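Local coordinates for protein benzoylformate Decarboxylase (Polynucleobacter necessarius, PDB 4K9Q) that binds thiamine diphosphate and magnesium and probably decarboxylates benzoylformate to benzaldehyde and carbon dioxide, at residues Q46-A52 with N77-L82; V65-T71 with L92-Q98; L83-N88 with A396-W402. All blocks are in the same frame, centred on the assembly; numbering follows the deposited sequence.

Contact 1 (Q46-A52 with N77-L82). With TPP (thiamine diphosphate), chain D.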
loop_
_atom_site.group_PDB
_atom_site.type_symbol
_atom_site.label_atom_id
_atom_site.label_comp_id
_atom_site.label_asym_id
_atom_site.label_seq_id
_atom_site.Cartn_x
_atom_site.Cartn_y
_atom_site.Cartn_z
ATOM N N GLN A 46 17.943 8.818 -19.518
ATOM C CA GLN A 46 17.186 7.740 -18.883
ATOM C C GLN A 46 16.964 8.124 -17.420
ATOM O O GLN A 46 17.784 8.838 -16.837
ATOM C CB GLN A 46 17.934 6.405 -19.012
ATOM C CG GLN A 46 17.040 5.167 -18.926
ATOM C CD GLN A 46 17.009 4.548 -17.537
ATOM O OE1 GLN A 46 17.604 5.077 -16.593
ATOM N NE2 GLN A 46 16.328 3.412 -17.412
ATOM N N GLU A 47 15.851 7.680 -16.836
ATOM C CA GLU A 47 15.408 8.237 -15.567
ATOM C C GLU A 47 16.227 7.843 -14.336
ATOM O O GLU A 47 16.234 8.567 -13.347
ATOM C CB GLU A 47 13.912 7.973 -15.362
ATOM C CG GLU A 47 13.034 8.660 -16.407
ATOM C CD GLU A 47 12.853 7.860 -17.697
ATOM O OE1 GLU A 47 13.543 6.828 -17.895
ATOM O OE2 GLU A 47 12.009 8.284 -18.522
ATOM N N ALA A 48 16.927 6.711 -14.379
ATOM C CA ALA A 48 17.839 6.397 -13.286
ATOM C C ALA A 48 18.901 7.497 -13.211
ATOM O O ALA A 48 19.256 7.957 -12.122
ATOM C CB ALA A 48 18.485 5.024 -13.483
ATOM N N SER A 49 19.404 7.930 -14.371
ATOM C CA SER A 49 20.408 8.995 -14.385
ATOM C C SER A 49 19.806 10.321 -13.919
ATOM O O SER A 49 20.452 11.072 -13.192
ATOM C CB SER A 49 21.048 9.144 -15.767
ATOM O OG SER A 49 21.981 8.092 -16.001
ATOM N N VAL A 50 18.575 10.606 -14.335
ATOM C CA VAL A 50 17.890 11.830 -13.910
ATOM C C VAL A 50 17.896 11.967 -12.382
ATOM O O VAL A 50 18.313 12.991 -11.833
ATOM C CB VAL A 50 16.437 11.852 -14.404
ATOM C CG1 VAL A 50 15.681 13.020 -13.773
ATOM C CG2 VAL A 50 16.392 11.936 -15.946
ATOM N N VAL A 51 17.451 10.918 -11.701
ATOM C CA VAL A 51 17.355 10.952 -10.247
ATOM C C VAL A 51 18.742 11.039 -9.601
ATOM O O VAL A 51 18.955 11.833 -8.682
ATOM C CB VAL A 51 16.567 9.746 -9.723
ATOM C CG1 VAL A 51 16.655 9.654 -8.187
ATOM C CG2 VAL A 51 15.108 9.870 -10.157
ATOM N N ALA A 52 19.690 10.243 -10.084
ATOM C CA ALA A 52 21.028 10.257 -9.482
ATOM C C ALA A 52 21.778 11.590 -9.678
ATOM O O ALA A 52 22.488 12.045 -8.788
ATOM C CB ALA A 52 21.862 9.069 -9.981
ATOM N N ASN A 77 11.391 3.565 -14.328
ATOM C CA ASN A 77 12.816 3.500 -14.657
ATOM C C ASN A 77 13.691 4.089 -13.554
ATOM O O ASN A 77 14.880 3.744 -13.432
ATOM C CB ASN A 77 13.104 4.222 -15.976
ATOM C CG ASN A 77 12.719 3.398 -17.192
ATOM O OD1 ASN A 77 12.388 2.216 -17.074
ATOM N ND2 ASN A 77 12.769 4.015 -18.369
ATOM N N ALA A 78 13.114 5.007 -12.779
ATOM C CA ALA A 78 13.855 5.707 -11.732
ATOM C C ALA A 78 13.864 5.039 -10.351
ATOM O O ALA A 78 14.532 5.539 -9.446
ATOM C CB ALA A 78 13.331 7.139 -11.593
ATOM N N MET A 79 13.123 3.949 -10.163
ATOM C CA MET A 79 12.873 3.468 -8.797
ATOM C C MET A 79 14.112 2.987 -8.024
ATOM O O MET A 79 14.157 3.091 -6.785
ATOM C CB MET A 79 11.758 2.407 -8.755
ATOM C CG MET A 79 10.360 2.979 -8.851
ATOM S SD MET A 79 9.974 4.167 -7.547
ATOM C CE MET A 79 10.412 3.271 -6.058
ATOM N N GLY A 80 15.098 2.440 -8.733
ATOM C CA GLY A 80 16.325 1.996 -8.084
ATOM C C GLY A 80 17.100 3.186 -7.527
ATOM O O GLY A 80 17.548 3.188 -6.379
ATOM N N CYS A 81 17.257 4.222 -8.334
ATOM C CA CYS A 81 17.935 5.408 -7.845
ATOM C C CYS A 81 17.101 6.179 -6.812
ATOM O O CYS A 81 17.654 6.866 -5.970
ATOM C CB CYS A 81 18.407 6.286 -9.002
ATOM S SG CYS A 81 19.893 5.567 -9.759
ATOM N N LEU A 82 15.782 6.040 -6.852
ATOM C CA LEU A 82 14.954 6.681 -5.839
ATOM C C LEU A 82 15.151 5.984 -4.481
ATOM O O LEU A 82 15.300 6.639 -3.459
ATOM C CB LEU A 82 13.487 6.681 -6.268
ATOM C CG LEU A 82 12.526 7.342 -5.277
ATOM C CD1 LEU A 82 13.006 8.734 -4.910
ATOM C CD2 LEU A 82 11.129 7.401 -5.893
HETATM N "N1'" TPP D . 10.537 8.204 -20.747
HETATM C "C2'" TPP D . 9.979 6.938 -20.847
HETATM C CM2 TPP D . 10.534 5.799 -20.045
HETATM N "N3'" TPP D . 8.894 6.706 -21.670
HETATM C "C4'" TPP D . 8.362 7.736 -22.406
HETATM N "N4'" TPP D . 7.307 7.509 -23.186
HETATM C "C5'" TPP D . 8.939 9.005 -22.340
HETATM C "C6'" TPP D . 10.020 9.250 -21.495
HETATM C "C7'" TPP D . 8.354 10.136 -23.147
HETATM N N3 TPP D . 8.560 10.094 -24.588
HETATM C C2 TPP D . 7.608 9.689 -25.509
HETATM S S1 TPP D . 8.093 9.776 -27.042
HETATM C C5 TPP D . 9.537 10.346 -26.592
HETATM C C4 TPP D . 9.695 10.497 -25.218
HETATM C CM4 TPP D . 10.934 11.004 -24.522
HETATM C C6 TPP D . 10.500 10.672 -27.700
HETATM C C7 TPP D . 10.918 9.493 -28.564
HETATM O O7 TPP D . 11.991 9.977 -29.340
HETATM P PA TPP D . 12.690 9.070 -30.470
HETATM O O1A TPP D . 12.853 7.675 -29.939
HETATM O O2A TPP D . 14.005 9.661 -30.867
HETATM O O3A TPP D . 11.584 8.972 -31.633
HETATM P PB TPP D . 11.104 10.117 -32.655
HETATM O O1B TPP D . 9.865 10.712 -32.067
HETATM O O2B TPP D . 10.804 9.409 -33.957
HETATM O O3B TPP D . 12.147 11.177 -32.810
HETATM O O HOH W 1 16.084 1.721 -14.996
#

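Contact 2 (V65-T71 with L92-Q98). With TPP (thiamine diphosphate), chain D.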
loop_
_atom_site.group_PDB
_atom_site.type_symbol
_atom_site.label_atom_id
_atom_site.label_comp_id
_atom_site.label_asym_id
_atom_site.label_seq_id
_atom_site.Cartn_x
_atom_site.Cartn_y
_atom_site.Cartn_z
ATOM N N VAL A 65 16.455 19.556 -5.130
ATOM C CA VAL A 65 16.499 19.705 -6.571
ATOM C C VAL A 65 15.218 19.039 -7.072
ATOM O O VAL A 65 14.756 18.066 -6.478
ATOM C CB VAL A 65 17.739 19.006 -7.168
ATOM C CG1 VAL A 65 17.650 18.990 -8.702
ATOM C CG2 VAL A 65 19.024 19.703 -6.698
ATOM N N ILE A 66 14.615 19.582 -8.123
ATOM C CA ILE A 66 13.420 18.976 -8.696
ATOM C C ILE A 66 13.788 17.960 -9.769
ATOM O O ILE A 66 14.636 18.223 -10.622
ATOM C CB ILE A 66 12.488 20.031 -9.303
ATOM C CG1 ILE A 66 11.914 20.914 -8.191
ATOM C CG2 ILE A 66 11.367 19.360 -10.078
ATOM C CD1 ILE A 66 11.140 22.077 -8.713
ATOM N N VAL A 67 13.169 16.788 -9.689
ATOM C CA VAL A 67 13.228 15.782 -10.735
ATOM C C VAL A 67 11.891 15.864 -11.479
ATOM O O VAL A 67 10.836 15.933 -10.860
ATOM C CB VAL A 67 13.427 14.370 -10.124
ATOM C CG1 VAL A 67 13.087 13.273 -11.136
ATOM C CG2 VAL A 67 14.860 14.210 -9.613
ATOM N N ASN A 68 11.928 15.895 -12.805
ATOM C CA ASN A 68 10.697 15.914 -13.594
ATOM C C ASN A 68 10.769 14.776 -14.601
ATOM O O ASN A 68 11.586 14.807 -15.526
ATOM C CB ASN A 68 10.526 17.263 -14.300
ATOM C CG ASN A 68 9.177 17.401 -14.996
ATOM O OD1 ASN A 68 9.118 17.709 -16.190
ATOM N ND2 ASN A 68 8.091 17.192 -14.253
ATOM N N ILE A 69 9.935 13.759 -14.400
ATOM C CA ILE A 69 9.951 12.590 -15.265
ATOM C C ILE A 69 8.555 12.230 -15.754
ATOM O O ILE A 69 7.559 12.832 -15.332
ATOM C CB ILE A 69 10.652 11.398 -14.588
ATOM C CG1 ILE A 69 9.939 11.013 -13.284
ATOM C CG2 ILE A 69 12.130 11.723 -14.331
ATOM C CD1 ILE A 69 10.735 10.005 -12.450
ATOM N N HIS A 70 8.490 11.256 -16.652
ATOM C CA HIS A 70 7.289 11.050 -17.449
ATOM C C HIS A 70 6.397 9.956 -16.886
ATOM O O HIS A 70 6.614 8.779 -17.145
ATOM C CB HIS A 70 7.667 10.694 -18.882
ATOM C CG HIS A 70 6.487 10.444 -19.773
ATOM N ND1 HIS A 70 5.495 11.380 -19.979
ATOM C CD2 HIS A 70 6.149 9.365 -20.517
ATOM C CE1 HIS A 70 4.600 10.889 -20.818
ATOM N NE2 HIS A 70 4.980 9.671 -21.166
ATOM N N THR A 71 5.374 10.372 -16.146
ATOM C CA THR A 71 4.337 9.476 -15.637
ATOM C C THR A 71 4.892 8.169 -15.023
ATOM O O THR A 71 5.973 8.175 -14.423
ATOM C CB THR A 71 3.201 9.298 -16.694
ATOM O OG1 THR A 71 2.101 8.568 -16.131
ATOM C CG2 THR A 71 3.694 8.615 -17.980
ATOM N N LEU A 92 15.121 15.283 -2.366
ATOM C CA LEU A 92 14.666 15.505 -3.738
ATOM C C LEU A 92 13.155 15.676 -3.794
ATOM O O LEU A 92 12.412 15.011 -3.059
ATOM C CB LEU A 92 15.060 14.325 -4.629
ATOM C CG LEU A 92 16.540 14.029 -4.739
ATOM C CD1 LEU A 92 16.734 12.881 -5.738
ATOM C CD2 LEU A 92 17.302 15.304 -5.185
ATOM N N ILE A 93 12.703 16.574 -4.663
ATOM C CA ILE A 93 11.280 16.670 -4.956
ATOM C C ILE A 93 11.031 15.990 -6.296
ATOM O O ILE A 93 11.324 16.556 -7.365
ATOM C CB ILE A 93 10.805 18.130 -4.960
ATOM C CG1 ILE A 93 11.037 18.743 -3.574
ATOM C CG2 ILE A 93 9.322 18.211 -5.347
ATOM C CD1 ILE A 93 10.720 20.228 -3.492
ATOM N N ILE A 94 10.529 14.759 -6.233
ATOM C CA ILE A 94 10.290 13.980 -7.442
ATOM C C ILE A 94 8.932 14.340 -8.019
ATOM O O ILE A 94 7.907 14.168 -7.358
ATOM C CB ILE A 94 10.312 12.459 -7.180
ATOM C CG1 ILE A 94 11.567 12.017 -6.399
ATOM C CG2 ILE A 94 10.170 11.705 -8.515
ATOM C CD1 ILE A 94 12.884 12.287 -7.082
ATOM N N THR A 95 8.909 14.849 -9.247
ATOM C CA THR A 95 7.634 15.142 -9.887
ATOM C C THR A 95 7.479 14.316 -11.151
ATOM O O THR A 95 8.434 14.122 -11.892
ATOM C CB THR A 95 7.466 16.639 -10.218
ATOM O OG1 THR A 95 8.335 17.007 -11.300
ATOM C CG2 THR A 95 7.792 17.482 -8.998
ATOM N N ALA A 96 6.281 13.792 -11.371
ATOM C CA ALA A 96 5.980 13.138 -12.636
ATOM C C ALA A 96 4.668 13.675 -13.179
ATOM O O ALA A 96 3.699 13.819 -12.436
ATOM C CB ALA A 96 5.889 11.634 -12.460
ATOM N N GLY A 97 4.628 13.970 -14.474
ATOM C CA GLY A 97 3.373 14.335 -15.098
ATOM C C GLY A 97 2.403 13.175 -15.014
ATOM O O GLY A 97 2.798 12.011 -14.889
ATOM N N GLN A 98 1.125 13.505 -15.072
ATOM C CA GLN A 98 0.036 12.547 -15.030
ATOM C C GLN A 98 -0.903 12.900 -16.181
ATOM O O GLN A 98 -0.900 14.049 -16.661
ATOM C CB GLN A 98 -0.687 12.676 -13.685
ATOM C CG GLN A 98 -2.009 11.897 -13.533
ATOM C CD GLN A 98 -1.818 10.383 -13.611
ATOM O OE1 GLN A 98 -1.540 9.844 -14.686
ATOM N NE2 GLN A 98 -1.971 9.693 -12.474
HETATM N "N1'" TPP D . 10.537 8.204 -20.747
HETATM C "C2'" TPP D . 9.979 6.938 -20.847
HETATM C CM2 TPP D . 10.534 5.799 -20.045
HETATM N "N3'" TPP D . 8.894 6.706 -21.670
HETATM C "C4'" TPP D . 8.362 7.736 -22.406
HETATM N "N4'" TPP D . 7.307 7.509 -23.186
HETATM C "C5'" TPP D . 8.939 9.005 -22.340
HETATM C "C6'" TPP D . 10.020 9.250 -21.495
HETATM C "C7'" TPP D . 8.354 10.136 -23.147
HETATM N N3 TPP D . 8.560 10.094 -24.588
HETATM C C2 TPP D . 7.608 9.689 -25.509
HETATM S S1 TPP D . 8.093 9.776 -27.042
HETATM C C5 TPP D . 9.537 10.346 -26.592
HETATM C C4 TPP D . 9.695 10.497 -25.218
HETATM C CM4 TPP D . 10.934 11.004 -24.522
HETATM C C6 TPP D . 10.500 10.672 -27.700
HETATM C C7 TPP D . 10.918 9.493 -28.564
HETATM O O7 TPP D . 11.991 9.977 -29.340
HETATM P PA TPP D . 12.690 9.070 -30.470
HETATM O O1A TPP D . 12.853 7.675 -29.939
HETATM O O2A TPP D . 14.005 9.661 -30.867
HETATM O O3A TPP D . 11.584 8.972 -31.633
HETATM P PB TPP D . 11.104 10.117 -32.655
HETATM O O1B TPP D . 9.865 10.712 -32.067
HETATM O O2B TPP D . 10.804 9.409 -33.957
HETATM O O3B TPP D . 12.147 11.177 -32.810
#

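Contact 3 (L83-N88 with A396-W402). With TPP (thiamine diphosphate), chain B.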
loop_
_atom_site.group_PDB
_atom_site.type_symbol
_atom_site.label_atom_id
_atom_site.label_comp_id
_atom_site.label_asym_id
_atom_site.label_seq_id
_atom_site.Cartn_x
_atom_site.Cartn_y
_atom_site.Cartn_z
ATOM N N LEU A 83 15.175 4.650 -4.480
ATOM C CA LEU A 83 15.531 3.903 -3.278
ATOM C C LEU A 83 16.841 4.462 -2.723
ATOM O O LEU A 83 16.970 4.736 -1.530
ATOM C CB LEU A 83 15.661 2.407 -3.609
ATOM C CG LEU A 83 16.001 1.371 -2.531
ATOM C CD1 LEU A 83 15.660 -0.034 -3.017
ATOM C CD2 LEU A 83 17.474 1.437 -2.148
ATOM N N THR A 84 17.820 4.667 -3.597
ATOM C CA THR A 84 19.119 5.143 -3.146
ATOM C C THR A 84 19.048 6.575 -2.589
ATOM O O THR A 84 19.648 6.875 -1.553
ATOM C CB THR A 84 20.152 5.017 -4.265
ATOM O OG1 THR A 84 20.281 3.629 -4.616
ATOM C CG2 THR A 84 21.505 5.586 -3.829
ATOM N N ALA A 85 18.299 7.450 -3.257
ATOM C CA ALA A 85 18.110 8.814 -2.736
ATOM C C ALA A 85 17.481 8.784 -1.337
ATOM O O ALA A 85 17.850 9.561 -0.455
ATOM C CB ALA A 85 17.249 9.632 -3.685
ATOM N N TYR A 86 16.525 7.883 -1.135
ATOM C CA TYR A 86 15.876 7.736 0.159
ATOM C C TYR A 86 16.900 7.331 1.224
ATOM O O TYR A 86 16.942 7.917 2.304
ATOM C CB TYR A 86 14.757 6.689 0.067
ATOM C CG TYR A 86 13.919 6.559 1.308
ATOM C CD1 TYR A 86 14.275 5.664 2.315
ATOM C CD2 TYR A 86 12.756 7.324 1.470
ATOM C CE1 TYR A 86 13.493 5.529 3.466
ATOM C CE2 TYR A 86 11.976 7.199 2.616
ATOM C CZ TYR A 86 12.350 6.303 3.601
ATOM O OH TYR A 86 11.578 6.174 4.730
ATOM N N GLN A 87 17.734 6.338 0.925
ATOM C CA GLN A 87 18.710 5.878 1.912
ATOM C C GLN A 87 19.863 6.876 2.115
ATOM O O GLN A 87 20.459 6.926 3.187
ATOM C CB GLN A 87 19.197 4.452 1.582
ATOM C CG GLN A 87 18.036 3.446 1.637
ATOM C CD GLN A 87 18.465 1.999 1.664
ATOM O OE1 GLN A 87 19.465 1.625 1.057
ATOM N NE2 GLN A 87 17.696 1.165 2.371
ATOM N N ASN A 88 20.136 7.686 1.093
ATOM C CA ASN A 88 21.103 8.795 1.177
ATOM C C ASN A 88 20.544 9.954 2.017
ATOM O O ASN A 88 21.289 10.871 2.395
ATOM C CB ASN A 88 21.402 9.357 -0.220
ATOM C CG ASN A 88 22.369 8.501 -1.028
ATOM O OD1 ASN A 88 23.053 7.613 -0.501
ATOM N ND2 ASN A 88 22.440 8.781 -2.329
ATOM N N ALA A 396 24.610 5.096 -0.373
ATOM C CA ALA A 396 24.319 4.495 0.928
ATOM C C ALA A 396 23.669 3.122 0.786
ATOM O O ALA A 396 23.549 2.385 1.772
ATOM C CB ALA A 396 23.413 5.417 1.757
ATOM N N SER A 397 23.281 2.772 -0.441
ATOM C CA SER A 397 22.336 1.682 -0.683
ATOM C C SER A 397 22.927 0.417 -1.310
ATOM O O SER A 397 22.301 -0.647 -1.266
ATOM C CB SER A 397 21.255 2.179 -1.628
ATOM O OG SER A 397 21.835 2.369 -2.914
ATOM N N GLY A 398 24.089 0.543 -1.937
ATOM C CA GLY A 398 24.660 -0.548 -2.716
ATOM C C GLY A 398 24.037 -0.770 -4.091
ATOM O O GLY A 398 24.409 -1.716 -4.791
ATOM N N GLY A 399 23.093 0.086 -4.484
ATOM C CA GLY A 399 22.445 -0.025 -5.783
ATOM C C GLY A 399 23.272 0.528 -6.934
ATOM O O GLY A 399 23.400 1.740 -7.106
ATOM N N LEU A 400 23.837 -0.369 -7.738
ATOM C CA LEU A 400 24.668 0.046 -8.855
ATOM C C LEU A 400 23.883 0.890 -9.856
ATOM O O LEU A 400 22.672 0.713 -10.028
ATOM C CB LEU A 400 25.273 -1.179 -9.546
ATOM C CG LEU A 400 26.132 -2.076 -8.662
ATOM C CD1 LEU A 400 26.701 -3.236 -9.496
ATOM C CD2 LEU A 400 27.253 -1.258 -8.034
ATOM N N GLY A 401 24.578 1.821 -10.503
ATOM C CA GLY A 401 23.953 2.743 -11.437
ATOM C C GLY A 401 23.758 4.131 -10.842
ATOM O O GLY A 401 23.249 5.030 -11.503
ATOM N N TRP A 402 24.161 4.313 -9.589
ATOM C CA TRP A 402 23.963 5.609 -8.949
ATOM C C TRP A 402 25.153 6.543 -9.162
ATOM O O TRP A 402 24.974 7.725 -9.456
ATOM C CB TRP A 402 23.692 5.444 -7.450
ATOM C CG TRP A 402 23.380 6.746 -6.776
ATOM C CD1 TRP A 402 22.170 7.387 -6.747
ATOM C CD2 TRP A 402 24.291 7.573 -6.046
ATOM N NE1 TRP A 402 22.276 8.557 -6.036
ATOM C CE2 TRP A 402 23.567 8.696 -5.595
ATOM C CE3 TRP A 402 25.653 7.477 -5.733
ATOM C CZ2 TRP A 402 24.158 9.720 -4.846
ATOM C CZ3 TRP A 402 26.239 8.495 -4.978
ATOM C CH2 TRP A 402 25.488 9.599 -4.548
HETATM N "N1'" TPP B . 22.172 -4.703 -9.749
HETATM C "C2'" TPP B . 22.092 -3.506 -9.054
HETATM C CM2 TPP B . 21.203 -2.402 -9.544
HETATM N "N3'" TPP B . 22.813 -3.313 -7.891
HETATM C "C4'" TPP B . 23.626 -4.312 -7.417
HETATM N "N4'" TPP B . 24.306 -4.125 -6.288
HETATM C "C5'" TPP B . 23.742 -5.507 -8.129
HETATM C "C6'" TPP B . 23.000 -5.716 -9.291
HETATM C "C7'" TPP B . 24.633 -6.605 -7.608
HETATM N N3 TPP B . 26.070 -6.388 -7.700
HETATM C C2 TPP B . 26.877 -5.998 -6.642
HETATM S S1 TPP B . 28.438 -5.867 -7.017
HETATM C C5 TPP B . 28.148 -6.313 -8.544
HETATM C C4 TPP B . 26.813 -6.590 -8.820
HETATM C CM4 TPP B . 26.259 -7.024 -10.154
HETATM C C6 TPP B . 29.345 -6.407 -9.448
HETATM C C7 TPP B . 30.094 -5.104 -9.673
HETATM O O7 TPP B . 30.986 -5.377 -10.729
HETATM P PA TPP B . 32.047 -4.283 -11.241
HETATM O O1A TPP B . 31.373 -2.942 -11.295
HETATM O O2A TPP B . 32.592 -4.674 -12.577
HETATM O O3A TPP B . 33.119 -4.188 -10.046
HETATM P PB TPP B . 34.232 -5.265 -9.615
HETATM O O1B TPP B . 33.639 -6.056 -8.494
HETATM O O2B TPP B . 35.424 -4.462 -9.143
HETATM O O3B TPP B . 34.573 -6.176 -10.749
HETATM O O HOH W 2 20.950 3.190 -7.110
HETATM O O HOH W 3 21.435 1.618 3.304
HETATM O O HOH W 4 20.376 -0.962 0.713
#

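Contact 1 (Q46-A52 with N77-L82)
One direct hydrogen bond joins the two segments: Asn-77 ND2 donates to Glu-47 OE1 at 3.0 Å. It ties down one carboxylate oxygen, while the other, Glu-47 OE2, lies 2.7 Å from N1' of the thiamine diphosphate of chain D. A glutamate facing N1' of the aminopyrimidine is the hallmark of thiamine diphosphate enzymes, where it activates the cofactor, so Glu-47 probably does the same here. Asn-77 borders the same ring, its ND2 3.3 Å from the methyl CM2. A water adds an indirect link, accepting from Gln-46 NE2 (3.0 Å) and donating to Asn-77 O (2.8 Å). The oxygen of the Gln-46 side-chain amide is used locally: OE1 accepts from Ala-48 N at 2.8 Å, capping the helix from the N-cap position. Apolar packing joins the helical turns. Small residues let the backbones close in, with the CA atoms of Ala-48 and Ala-78 only 4.3 Å apart. Val-51 CG2 meets Ala-78 CB at 3.6 Å, and Cys-81 SG lies 4.0 Å from both Ala-48 CB and Ala-52 CB. Helix 47-61 thus packs against the start of helix 79-88; strand 66-69 adjoins it through Ile-69, helix 403-417 through Pro-405, and Tyr-434 of the second subunit covers Gln-46 and Glu-47.

Contact 2 (V65-T71 with L92-Q98)
Leu-92 leads into strand 93-98, with its CD2 resting 4.2 Å from Val-65 CB. From Ile-93 onward the segment runs parallel to strand 66-69, the short axes 4.7 Å apart and 23° off parallel. Ile-93 bonds both ways, its N giving to Val-65 O (3.1 Å) and its O accepting from Val-67 N (3.0 Å). Ile-94 turns to the face shared with Val-67, Ile-69 and Ala-96, and its CD1 reaches Val-67 CB at 3.7 Å. Thr-95 is the most heavily bonded residue: its N donates to Val-67 O at 2.7 Å, and its O accepts from Ile-69 N at 2.9 Å. Its hydroxyl joins in as well, OG1 giving to Val-67 O (2.8 Å) and accepting from Asn-68 ND2 (3.0 Å), the Asn-68 and Thr-95 side chains meeting on the other face of the sheet. Ala-96 CB meets Ile-69 CG1 at 4.2 Å. Gly-97 N donates to Ile-69 O at 3.3 Å; beyond it the 65-71 segment leaves the sheet at His-70, whose CD2 comes within 3.3 Å of C4' of the thiamine diphosphate of chain D. The Gln-98 amide is bonded to Glu-128 through NE2 and to Asn-112 N through OE1. These are neighbouring central strands of a parallel sheet, joined by a beta-alpha-beta crossover through helices 71-77 and 79-88; strand 19-22 flanks one, strand 154-159 the other, and helix 47-61 covers Val-67.

Contact 3 (L83-N88 with A396-W402)
Two thiamine diphosphate-binding domains of one chain meet here: helix 79-88 of the N-terminal domain packs on a glycine-rich cofactor loop of the C-terminal domain. Within the loop, Gly-399 N donates to Ser-397 OG at 3.0 Å, an ST turn. Leu-83 touches first, its CD2 3.9 Å from Ser-397 CB. Thr-84 makes the largest contribution from the helix. Its OG1 shares a short 2.6 Å hydrogen bond with Ser-397 OG and lies 2.6 Å from a water that donates to Gly-399 O (2.8 Å), while its CG2 sits 3.6 Å from the centroid of the Trp-402 five-membered ring, a CH-pi contact over the face. One turn on, Gln-87 OE1 accepts from a water (2.8 Å) that also donates to Ser-397 O (2.8 Å), and its backbone O meets Ala-396 CB at 3.6 Å. Asn-88 closes the contact: OD1 accepts from Ala-396 N at 3.0 Å, while ND2 turns to Asp-55, which also binds Trp-402 NE1, so this carboxylate on helix 47-61 holds both segments. On the cofactor side, Gly-398 has a positive phi of 77°, a conformation glycine adopts readily; its O accepts from N4' of the thiamine diphosphate of chain B at 2.8 Å, and Leu-400 N donates to N3' at 3.1 Å.

Contacts 1 and 2 serve one cofactor and contact 3 another. The thiamine diphosphate of chain D meets this chain at Glu-47, Asn-77 and His-70, yet its hydrogen bonds to Ser-375, Gly-430, Ser-431, Gly-460, Ile-461 and Gly-398 O are made by the second subunit; the chain B cofactor binds the 396-402 loop here. Each active site is thus built across a subunit interface. Contacts 1 and 2, with centres about 11 Å apart, join where Val-50 CG1 packs 3.7 Å from Val-67 CG1. Contacts 1 and 3, with centres about 10 Å apart, share helix 79-88, and Ala-52 CB lies 3.4 Å from Trp-402 O. Contacts 2 and 3, with centres about 18 Å apart, touch through Leu-92 CD1 and Ala-85 CB, 3.9 Å.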